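EvdO1 (Micromonospora carbonacea, PDB 4XBZ) probably catalyses an oxidative cyclization in orthosomycin biosynthesis, as a metal-dependent oxygenase related to phytanoyl-CoA dioxygenase. Local coordinates at residues G62-Q67 with A119-H124; A175-D180 with A264-Q269; L285-Q290 with D322-A327; R77-R82 with V112-P117. All coordinates share one frame; numbering follows the deposited sequence.

Interaction 1. Residues G62-Q67 with A119-H124; sequences GLLTPQ and AMLAGH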
# COMPACT_ATOMS: atom_id res chain seq x y z
N GLY A 62 4.64 5.33 20.66
CA GLY A 62 4.31 4.29 21.62
C GLY A 62 4.10 2.88 21.09
O GLY A 62 3.19 2.18 21.55
N LEU A 63 4.92 2.46 20.14
CA LEU A 63 4.83 1.10 19.61
C LEU A 63 5.06 0.06 20.71
O LEU A 63 4.33 -0.92 20.81
CB LEU A 63 5.83 0.89 18.47
CG LEU A 63 5.92 -0.55 17.95
CD1 LEU A 63 4.65 -0.96 17.23
CD2 LEU A 63 7.14 -0.76 17.05
N LEU A 64 6.07 0.29 21.54
CA LEU A 64 6.47 -0.69 22.54
C LEU A 64 5.95 -0.37 23.93
O LEU A 64 5.89 0.80 24.32
CB LEU A 64 8.00 -0.81 22.58
CG LEU A 64 8.73 -1.13 21.28
CD1 LEU A 64 10.23 -1.08 21.50
CD2 LEU A 64 8.30 -2.48 20.77
N THR A 65 5.59 -1.41 24.68
CA THR A 65 5.44 -1.26 26.13
C THR A 65 6.78 -0.86 26.74
O THR A 65 7.84 -1.10 26.15
CB THR A 65 4.95 -2.55 26.82
OG1 THR A 65 5.95 -3.58 26.70
CG2 THR A 65 3.64 -3.02 26.24
N PRO A 66 6.75 -0.23 27.93
CA PRO A 66 7.99 0.07 28.68
C PRO A 66 8.88 -1.16 28.90
O PRO A 66 10.09 -1.06 28.70
CB PRO A 66 7.45 0.61 30.01
CG PRO A 66 6.18 1.29 29.62
CD PRO A 66 5.57 0.41 28.55
N GLN A 67 8.29 -2.29 29.29
CA GLN A 67 9.05 -3.52 29.55
C GLN A 67 9.77 -4.05 28.31
O GLN A 67 10.94 -4.44 28.39
CB GLN A 67 8.13 -4.61 30.10
CG GLN A 67 8.80 -5.96 30.39
CD GLN A 67 9.82 -5.91 31.53
OE1 GLN A 67 10.95 -5.45 31.36
NE2 GLN A 67 9.41 -6.39 32.70
N ALA A 119 14.38 -10.86 17.87
CA ALA A 119 13.58 -11.77 17.05
C ALA A 119 12.09 -11.67 17.40
O ALA A 119 11.24 -11.58 16.52
CB ALA A 119 14.06 -13.20 17.23
N MET A 120 11.78 -11.65 18.69
CA MET A 120 10.41 -11.48 19.14
C MET A 120 9.86 -10.10 18.75
O MET A 120 8.67 -9.96 18.43
CB MET A 120 10.31 -11.70 20.65
CG MET A 120 10.69 -13.13 21.10
SD MET A 120 10.05 -13.65 22.72
CE MET A 120 10.87 -12.48 23.81
N LEU A 121 10.72 -9.09 18.77
CA LEU A 121 10.36 -7.76 18.30
C LEU A 121 9.96 -7.86 16.82
O LEU A 121 9.03 -7.19 16.37
CB LEU A 121 11.51 -6.76 18.49
CG LEU A 121 11.34 -5.34 17.92
CD1 LEU A 121 10.12 -4.63 18.52
CD2 LEU A 121 12.61 -4.51 18.14
N ALA A 122 10.64 -8.74 16.09
CA ALA A 122 10.38 -8.90 14.67
C ALA A 122 9.04 -9.58 14.41
O ALA A 122 8.58 -9.61 13.28
CB ALA A 122 11.53 -9.68 14.00
N GLY A 123 8.40 -10.10 15.46
CA GLY A 123 7.06 -10.64 15.33
C GLY A 123 5.98 -9.80 16.00
O GLY A 123 4.85 -10.24 16.17
N HIS A 124 6.35 -8.58 16.39
CA HIS A 124 5.45 -7.65 17.08
C HIS A 124 4.21 -7.36 16.24
O HIS A 124 4.31 -6.77 15.17
CB HIS A 124 6.20 -6.35 17.40
CG HIS A 124 5.47 -5.43 18.34
ND1 HIS A 124 4.18 -5.00 18.11
CD2 HIS A 124 5.87 -4.83 19.49
CE1 HIS A 124 3.81 -4.19 19.09
NE2 HIS A 124 4.82 -4.06 19.93
O HOH W 1 5.38 -3.80 23.09

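Interaction 2. Residues A175-D180 with A264-Q269; sequences AGRVID and AEVEWQ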
# COMPACT_ATOMS: atom_id res chain seq x y z
N ALA A 175 4.60 4.80 -4.00
CA ALA A 175 3.49 4.68 -3.06
C ALA A 175 3.88 4.06 -1.71
O ALA A 175 3.08 4.10 -0.78
CB ALA A 175 2.38 3.86 -3.68
N GLY A 176 5.09 3.49 -1.60
CA GLY A 176 5.59 3.02 -0.31
C GLY A 176 5.35 1.54 0.02
O GLY A 176 4.73 1.21 1.04
N ARG A 177 5.85 0.65 -0.82
CA ARG A 177 5.62 -0.78 -0.62
C ARG A 177 6.89 -1.44 -0.10
O ARG A 177 6.85 -2.53 0.47
CB ARG A 177 5.14 -1.42 -1.93
CG ARG A 177 3.99 -0.60 -2.58
CD ARG A 177 3.82 -0.91 -4.06
NE ARG A 177 3.28 -2.25 -4.20
CZ ARG A 177 3.54 -3.06 -5.21
NH1 ARG A 177 4.31 -2.68 -6.21
NH2 ARG A 177 2.99 -4.27 -5.21
N VAL A 178 8.02 -0.76 -0.31
CA VAL A 178 9.29 -1.16 0.27
C VAL A 178 9.65 -0.18 1.38
O VAL A 178 9.87 1.01 1.15
CB VAL A 178 10.42 -1.18 -0.79
CG1 VAL A 178 11.73 -1.59 -0.14
CG2 VAL A 178 10.04 -2.12 -1.93
N ILE A 179 9.68 -0.68 2.60
CA ILE A 179 9.64 0.17 3.78
C ILE A 179 10.69 -0.22 4.83
O ILE A 179 10.86 -1.39 5.16
CB ILE A 179 8.23 0.13 4.42
CG1 ILE A 179 7.15 0.51 3.40
CG2 ILE A 179 8.18 1.03 5.67
CD1 ILE A 179 5.75 0.53 3.98
N ASP A 180 11.38 0.80 5.32
CA ASP A 180 12.21 0.73 6.52
C ASP A 180 11.42 1.04 7.79
O ASP A 180 10.83 2.12 7.90
CB ASP A 180 13.37 1.72 6.42
CG ASP A 180 14.63 1.08 5.98
OD1 ASP A 180 14.85 -0.10 6.33
OD2 ASP A 180 15.41 1.75 5.27
N ALA A 264 6.26 -9.91 -1.30
CA ALA A 264 6.76 -11.16 -1.89
C ALA A 264 6.67 -11.19 -3.42
O ALA A 264 7.60 -11.64 -4.09
CB ALA A 264 6.03 -12.37 -1.31
N GLU A 265 5.56 -10.70 -3.98
CA GLU A 265 5.41 -10.78 -5.43
C GLU A 265 6.38 -9.83 -6.13
O GLU A 265 6.72 -10.04 -7.29
CB GLU A 265 3.97 -10.48 -5.87
CG GLU A 265 3.56 -9.01 -5.80
CD GLU A 265 3.02 -8.62 -4.45
OE1 GLU A 265 3.19 -9.40 -3.47
OE2 GLU A 265 2.41 -7.52 -4.35
N VAL A 266 6.82 -8.79 -5.43
CA VAL A 266 7.78 -7.85 -6.02
C VAL A 266 9.16 -8.48 -6.04
O VAL A 266 9.87 -8.40 -7.05
CB VAL A 266 7.82 -6.51 -5.24
CG1 VAL A 266 9.09 -5.71 -5.57
CG2 VAL A 266 6.52 -5.69 -5.48
N GLU A 267 9.55 -9.11 -4.93
CA GLU A 267 10.83 -9.83 -4.87
C GLU A 267 10.84 -10.95 -5.89
O GLU A 267 11.82 -11.13 -6.63
CB GLU A 267 11.09 -10.40 -3.47
CG GLU A 267 11.82 -9.43 -2.53
CD GLU A 267 13.33 -9.45 -2.72
OE1 GLU A 267 13.83 -10.26 -3.53
OE2 GLU A 267 14.01 -8.65 -2.07
N TRP A 268 9.74 -11.70 -5.93
CA TRP A 268 9.61 -12.81 -6.86
C TRP A 268 9.94 -12.39 -8.28
O TRP A 268 10.70 -13.07 -8.94
CB TRP A 268 8.21 -13.40 -6.75
CG TRP A 268 7.88 -14.40 -7.80
CD1 TRP A 268 8.60 -15.53 -8.13
CD2 TRP A 268 6.74 -14.38 -8.66
NE1 TRP A 268 7.96 -16.20 -9.15
CE2 TRP A 268 6.82 -15.52 -9.50
CE3 TRP A 268 5.65 -13.51 -8.81
CZ2 TRP A 268 5.85 -15.80 -10.47
CZ3 TRP A 268 4.69 -13.80 -9.77
CH2 TRP A 268 4.79 -14.93 -10.58
N GLN A 269 9.43 -11.24 -8.73
CA GLN A 269 9.58 -10.83 -10.14
C GLN A 269 10.71 -9.84 -10.40
O GLN A 269 11.21 -9.77 -11.52
CB GLN A 269 8.29 -10.19 -10.68
CG GLN A 269 7.15 -11.14 -10.87
CD GLN A 269 6.09 -10.61 -11.83
OE1 GLN A 269 5.82 -9.40 -11.88
NE2 GLN A 269 5.52 -11.50 -12.62

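Interaction 3. Residues L285-Q290 with D322-A327; sequences LRSCIQ and DTLRFA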
# COMPACT_ATOMS: atom_id res chain seq x y z
N LEU A 285 9.73 -15.11 9.58
CA LEU A 285 8.59 -14.35 10.09
C LEU A 285 7.69 -15.21 10.98
O LEU A 285 7.28 -14.79 12.08
CB LEU A 285 7.76 -13.77 8.93
CG LEU A 285 6.64 -12.82 9.36
CD1 LEU A 285 7.24 -11.62 10.06
CD2 LEU A 285 5.79 -12.35 8.17
N ARG A 286 7.38 -16.41 10.50
CA ARG A 286 6.49 -17.30 11.24
C ARG A 286 7.17 -17.79 12.51
O ARG A 286 6.53 -17.98 13.54
CB ARG A 286 6.05 -18.48 10.36
CG ARG A 286 5.31 -18.05 9.10
CD ARG A 286 4.93 -19.22 8.23
NE ARG A 286 3.63 -19.75 8.62
CZ ARG A 286 3.45 -20.96 9.11
NH1 ARG A 286 4.48 -21.78 9.26
NH2 ARG A 286 2.23 -21.36 9.45
N SER A 287 8.49 -17.98 12.44
CA SER A 287 9.23 -18.40 13.61
C SER A 287 9.21 -17.30 14.66
O SER A 287 9.02 -17.59 15.84
CB SER A 287 10.66 -18.76 13.24
OG SER A 287 11.36 -19.14 14.40
N CYS A 288 9.38 -16.05 14.25
CA CYS A 288 9.41 -14.95 15.21
C CYS A 288 8.04 -14.71 15.83
O CYS A 288 7.93 -14.40 17.02
CB CYS A 288 9.92 -13.65 14.56
SG CYS A 288 11.64 -13.70 13.99
N ILE A 289 7.00 -14.86 15.02
CA ILE A 289 5.65 -14.64 15.51
C ILE A 289 5.35 -15.68 16.58
O ILE A 289 4.77 -15.35 17.62
CB ILE A 289 4.59 -14.70 14.38
CG1 ILE A 289 4.71 -13.48 13.47
CG2 ILE A 289 3.19 -14.74 14.97
CD1 ILE A 289 3.84 -13.52 12.25
N GLN A 290 5.77 -16.91 16.34
CA GLN A 290 5.47 -18.01 17.25
C GLN A 290 6.18 -17.88 18.61
O GLN A 290 5.54 -18.02 19.65
CB GLN A 290 5.84 -19.35 16.61
CG GLN A 290 5.02 -20.51 17.14
CD GLN A 290 5.26 -21.80 16.37
OE1 GLN A 290 6.35 -22.36 16.41
NE2 GLN A 290 4.24 -22.25 15.64
N ASP A 322 17.13 -23.65 10.53
CA ASP A 322 17.82 -23.82 11.81
C ASP A 322 18.46 -22.50 12.24
O ASP A 322 19.29 -22.49 13.14
CB ASP A 322 18.88 -24.93 11.73
CG ASP A 322 19.89 -24.72 10.59
OD1 ASP A 322 20.01 -23.59 10.06
OD2 ASP A 322 20.59 -25.69 10.22
N THR A 323 18.09 -21.42 11.57
CA THR A 323 18.68 -20.11 11.83
C THR A 323 17.77 -18.97 11.37
O THR A 323 16.86 -19.18 10.57
CB THR A 323 20.03 -19.96 11.13
OG1 THR A 323 20.55 -18.65 11.38
CG2 THR A 323 19.89 -20.17 9.63
N LEU A 324 18.02 -17.77 11.88
CA LEU A 324 17.26 -16.61 11.45
C LEU A 324 18.11 -15.72 10.55
O LEU A 324 17.69 -14.64 10.17
CB LEU A 324 16.75 -15.82 12.66
CG LEU A 324 15.79 -16.58 13.58
CD1 LEU A 324 15.18 -15.66 14.60
CD2 LEU A 324 14.70 -17.26 12.78
N ARG A 325 19.30 -16.18 10.22
CA ARG A 325 20.21 -15.35 9.44
C ARG A 325 20.45 -15.91 8.05
O ARG A 325 20.94 -17.02 7.89
CB ARG A 325 21.53 -15.19 10.17
CG ARG A 325 22.66 -14.64 9.32
CD ARG A 325 24.01 -14.85 10.03
NE ARG A 325 25.10 -14.13 9.39
CZ ARG A 325 25.78 -14.60 8.35
NH1 ARG A 325 25.45 -15.77 7.82
NH2 ARG A 325 26.77 -13.89 7.82
N PHE A 326 20.10 -15.10 7.06
CA PHE A 326 20.25 -15.47 5.66
C PHE A 326 20.95 -14.39 4.91
O PHE A 326 20.35 -13.40 4.52
CB PHE A 326 18.89 -15.75 5.06
CG PHE A 326 18.25 -16.95 5.64
CD1 PHE A 326 18.51 -18.21 5.09
CD2 PHE A 326 17.46 -16.84 6.77
CE1 PHE A 326 17.94 -19.33 5.64
CE2 PHE A 326 16.90 -17.97 7.33
CZ PHE A 326 17.14 -19.22 6.76
N ALA A 327 22.24 -14.59 4.71
CA ALA A 327 23.11 -13.55 4.21
C ALA A 327 22.75 -13.21 2.79
O ALA A 327 22.75 -14.07 1.91
CB ALA A 327 24.57 -13.96 4.31

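Interaction 4. Residues R77-R82 with V112-P117; sequences RALIDR and VDKARP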
# COMPACT_ATOMS: atom_id res chain seq x y z
N ARG A 77 22.51 -3.06 23.93
CA ARG A 77 23.76 -2.82 24.63
C ARG A 77 24.67 -4.04 24.52
O ARG A 77 25.86 -3.94 24.20
CB ARG A 77 23.51 -2.47 26.10
CG ARG A 77 24.80 -2.13 26.85
CD ARG A 77 24.66 -2.37 28.34
NE ARG A 77 24.34 -3.76 28.64
CZ ARG A 77 25.21 -4.77 28.54
NH1 ARG A 77 26.45 -4.55 28.12
NH2 ARG A 77 24.82 -6.00 28.84
N ALA A 78 24.07 -5.21 24.75
CA ALA A 78 24.79 -6.47 24.66
C ALA A 78 25.45 -6.66 23.31
O ALA A 78 26.59 -7.11 23.23
CB ALA A 78 23.84 -7.62 24.95
N LEU A 79 24.77 -6.28 22.23
CA LEU A 79 25.32 -6.47 20.89
C LEU A 79 26.46 -5.51 20.63
O LEU A 79 27.46 -5.87 20.00
CB LEU A 79 24.24 -6.30 19.83
CG LEU A 79 23.29 -7.50 19.75
CD1 LEU A 79 21.96 -7.10 19.17
CD2 LEU A 79 23.95 -8.60 18.93
N ILE A 80 26.31 -4.29 21.10
CA ILE A 80 27.34 -3.29 20.90
C ILE A 80 28.57 -3.71 21.68
O ILE A 80 29.68 -3.64 21.16
CB ILE A 80 26.87 -1.88 21.32
CG1 ILE A 80 25.82 -1.35 20.33
CG2 ILE A 80 28.05 -0.93 21.38
CD1 ILE A 80 25.24 0.03 20.69
N ASP A 81 28.36 -4.19 22.90
CA ASP A 81 29.47 -4.62 23.76
C ASP A 81 30.25 -5.75 23.07
O ASP A 81 31.48 -5.78 23.09
CB ASP A 81 28.96 -5.05 25.14
CG ASP A 81 30.09 -5.39 26.12
OD1 ASP A 81 31.19 -4.80 26.02
OD2 ASP A 81 29.87 -6.26 26.99
N ARG A 82 29.51 -6.65 22.42
CA ARG A 82 30.11 -7.76 21.68
C ARG A 82 30.99 -7.27 20.54
O ARG A 82 32.10 -7.78 20.34
CB ARG A 82 29.02 -8.68 21.15
CG ARG A 82 29.45 -9.59 20.01
CD ARG A 82 28.28 -10.44 19.53
NE ARG A 82 28.68 -11.42 18.53
CZ ARG A 82 27.86 -12.32 18.01
NH1 ARG A 82 26.58 -12.37 18.40
NH2 ARG A 82 28.31 -13.18 17.10
N VAL A 112 18.35 -9.97 14.52
CA VAL A 112 17.21 -10.83 14.85
C VAL A 112 17.70 -12.26 15.14
O VAL A 112 17.16 -12.95 16.01
CB VAL A 112 16.17 -10.83 13.69
CG1 VAL A 112 15.48 -12.19 13.57
CG2 VAL A 112 15.17 -9.69 13.87
N ASP A 113 18.73 -12.69 14.44
CA ASP A 113 19.36 -13.98 14.71
C ASP A 113 20.19 -13.92 16.00
O ASP A 113 20.33 -14.92 16.72
CB ASP A 113 20.22 -14.39 13.53
CG ASP A 113 20.77 -15.81 13.65
OD1 ASP A 113 20.00 -16.72 14.04
OD2 ASP A 113 21.96 -16.01 13.34
N LYS A 114 20.73 -12.74 16.31
CA LYS A 114 21.75 -12.65 17.36
C LYS A 114 21.16 -12.48 18.75
O LYS A 114 21.81 -12.76 19.74
CB LYS A 114 22.72 -11.50 17.05
CG LYS A 114 23.63 -11.78 15.85
CD LYS A 114 24.48 -10.57 15.47
CE LYS A 114 25.45 -10.93 14.33
NZ LYS A 114 24.77 -11.52 13.13
N ALA A 115 19.92 -12.04 18.84
CA ALA A 115 19.36 -11.68 20.13
C ALA A 115 17.87 -11.98 20.19
O ALA A 115 17.08 -11.39 19.46
CB ALA A 115 19.61 -10.21 20.42
N ARG A 116 17.50 -12.88 21.09
CA ARG A 116 16.13 -13.35 21.21
C ARG A 116 15.09 -12.24 21.43
O ARG A 116 13.98 -12.30 20.88
CB ARG A 116 16.04 -14.41 22.33
CG ARG A 116 14.71 -15.17 22.37
CD ARG A 116 14.66 -16.25 23.45
NE ARG A 116 13.27 -16.62 23.73
CZ ARG A 116 12.61 -17.57 23.07
NH1 ARG A 116 13.22 -18.24 22.11
NH2 ARG A 116 11.34 -17.84 23.37
N PRO A 117 15.42 -11.21 22.24
CA PRO A 117 14.39 -10.17 22.37
C PRO A 117 14.11 -9.43 21.06
O PRO A 117 13.01 -8.91 20.87
CB PRO A 117 14.99 -9.21 23.41
CG PRO A 117 15.91 -10.06 24.20
CD PRO A 117 16.52 -11.00 23.21

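Interaction 1. Residues G62-Q67 with A119-H124
The imidazole of His124 reaches to the loop at Leu63 and Leu64, and most of the contact gathers round this ring. CD1 of Leu63 lies over one face, 4.1 Å from the ring centroid and 24° off its normal, a CH-pi contact offset toward the rim. The side chains of Leu63 and His124 run alongside in opposing senses. With its CG set on the far side of CB from the backbone N (chi1 -169°), His124 carries the ring away from its own helix end and against this loop. Leu64 CD2 touches two partners, 3.6 Å from His124 CD2 and 3.6 Å from Leu121 CD1, and these close approaches make this side tight and apolar; the two leucines meet nearly perpendicular. Ile183 of strand 179-184 touches all three leucines as well. The polar side is looser. His124 NE2 gives Leu63 O a weak, strongly bent hydrogen bond (3.3 Å, 124°), and that carbonyl also accepts from Arg40. A water links NE2 of His124, at 3.2 Å, to Thr65 N, at 2.9 Å. A leucine in place of His124 would probably leave this water without a partner on this side and the backbone N of Leu126 without its cap. Both segments lead into helices: Thr65 OG1 accepts from Glu68 N, and His124 ND1 from Leu126 N. Each is thus a side-chain N-cap, Thr65 for helix 66-86 and His124 for helix 125-134, where helices pack against the major sheet of a double-stranded beta-helix fold.

Interaction 2. Residues A175-D180 with A264-Q269
NH1 of Arg177, which packs 3.8 Å from Val266 CG2, is gripped by two backbone carbonyls: Val172 O of its own chain and Gly171 O of the second subunit. NH2 of Arg177 forms a salt bridge with Glu265 OE2 at 3.4 Å. The carboxylate oxygen meets the edge of the guanidinium close to its plane, but the two flat groups are turned 51° apart, a skewed pairing without a hydrogen bond. Glu265 reaches it by a bend at chi2 (-88°), and its other oxygen, OE1, accepts from Asn138 ND2. Val266 CG2 approaches the guanidinium obliquely and lies equally near NH1 and NH2. A methionine at Arg177 would probably leave Glu265 without its buried counter-charge and both carbonyls without their donor, one of these links running between subunits. Gly171 of the second subunit also packs on Val266, which places the contact at the dimer interface. Within the chain, Arg177 stands between helix 169-173 and strand 179-184, while Glu265 and Val266 lie in the first turn of helix 264-270, directly after strand 256-263; these two strands are antiparallel neighbours in the major sheet, paired through Ile179 and Tyr261.

Interaction 3. Residues L285-Q290 with D322-A327
Leu324 presents its two methyl branches to successive residues of helix 275-293. CD1 meets Cys288 SG at 4.1 Å and CD2 lies 4.2 Å from Ser287 OG, so the isobutyl group spans both side chains in loose van der Waals contact. CG of Leu324 sits opposite its carbonyl carbon (chi1 -62°), which sends the fork toward the helix. The thiol of Cys288 is buried, whereas the serine lies toward the partly exposed margin. A second shell fixes the leucine. Val112 of helix 111-114 touches its side chain, and Asp113 OD1 accepts a hydrogen bond from its backbone N. The backbone on both flanks is tied as well: Thr323 OG1 accepts from Arg325 N at 3.0 Å and a fairly straight 163°, curling the chain round Leu324. Farther out, Arg325 NE forms a salt bridge with Asp91, and Phe326 packs on Leu280, Lys281 and Val284, three residues from an earlier part of the helix. The segment 322-327 has no regular secondary structure of its own, and its course here is that of a C-terminal tail laid back across a long helix, with an ST turn at Thr323 bracketing the leucine that packs against it.

Interaction 4. Residues R77-R82 with V112-P117
The long helix 66-86 packs against the break between two short helices, 111-114 and 116-121, with Leu79 set over the junction at Lys114 and Ala115. Ala115 is both the first residue to leave the earlier helix and the N-cap position of the next. The branches of Leu79 divide between the two residues: CD2 rests 3.7 Å from Lys114 CB, and CD1 lies 4.1 Å from Ala115 CB. Leu79 lies athwart the lysine chain. One turn farther along the helix, Arg82 reaches out with its chain extended from CG to NE and meets the aliphatic part of the same lysine. Its NH1 lies 3.9 Å from Lys114 CG, and Lys114 CE lies over one face of the guanidinium. The charged ends keep apart, 5.6 Å between Arg82 NH2 and Lys114 NZ. A bend at the end of the lysine chain (chi4 54°) turns NZ to its own partners, the carboxylate of Asp91 in a salt bridge and Glu109 O in a hydrogen bond; that nearby negative charge is likely to offset the like-charge pair. Arg82 is solvent-exposed, and it and Lys114 both touch crystal neighbours, so their poses may owe something to the lattice. Leu79 is buried instead, bounded by Ile118 of helix 116-121 and by Ile108 of strand 105-109, a residue that touches Lys114 too and so joins the helices to the sheet.

Overall arrangement
Interactions 1, 3 and 4 form one continuous cluster, their centres 15 to 16 Å apart. Helices 66-86 and 116-121 serve both interaction 1 and interaction 4, and Ala122 CB packs 3.6 Å from Val112 CG2 between them. Ala119 CB reaches Leu324 CD1 at 3.8 Å, joining interaction 1 to interaction 3. Interaction 2 stands apart, about 27 Å between centres from interaction 4 and on the opposite side of the chain's centre; helix 264-270 precedes the helix of interaction 3 in sequence. Segment 175-180 connects to the metal site: the Asp180 carboxylate lies close to that of Asp162, which with His160 and His244 binds the nickel ion, the probable active site.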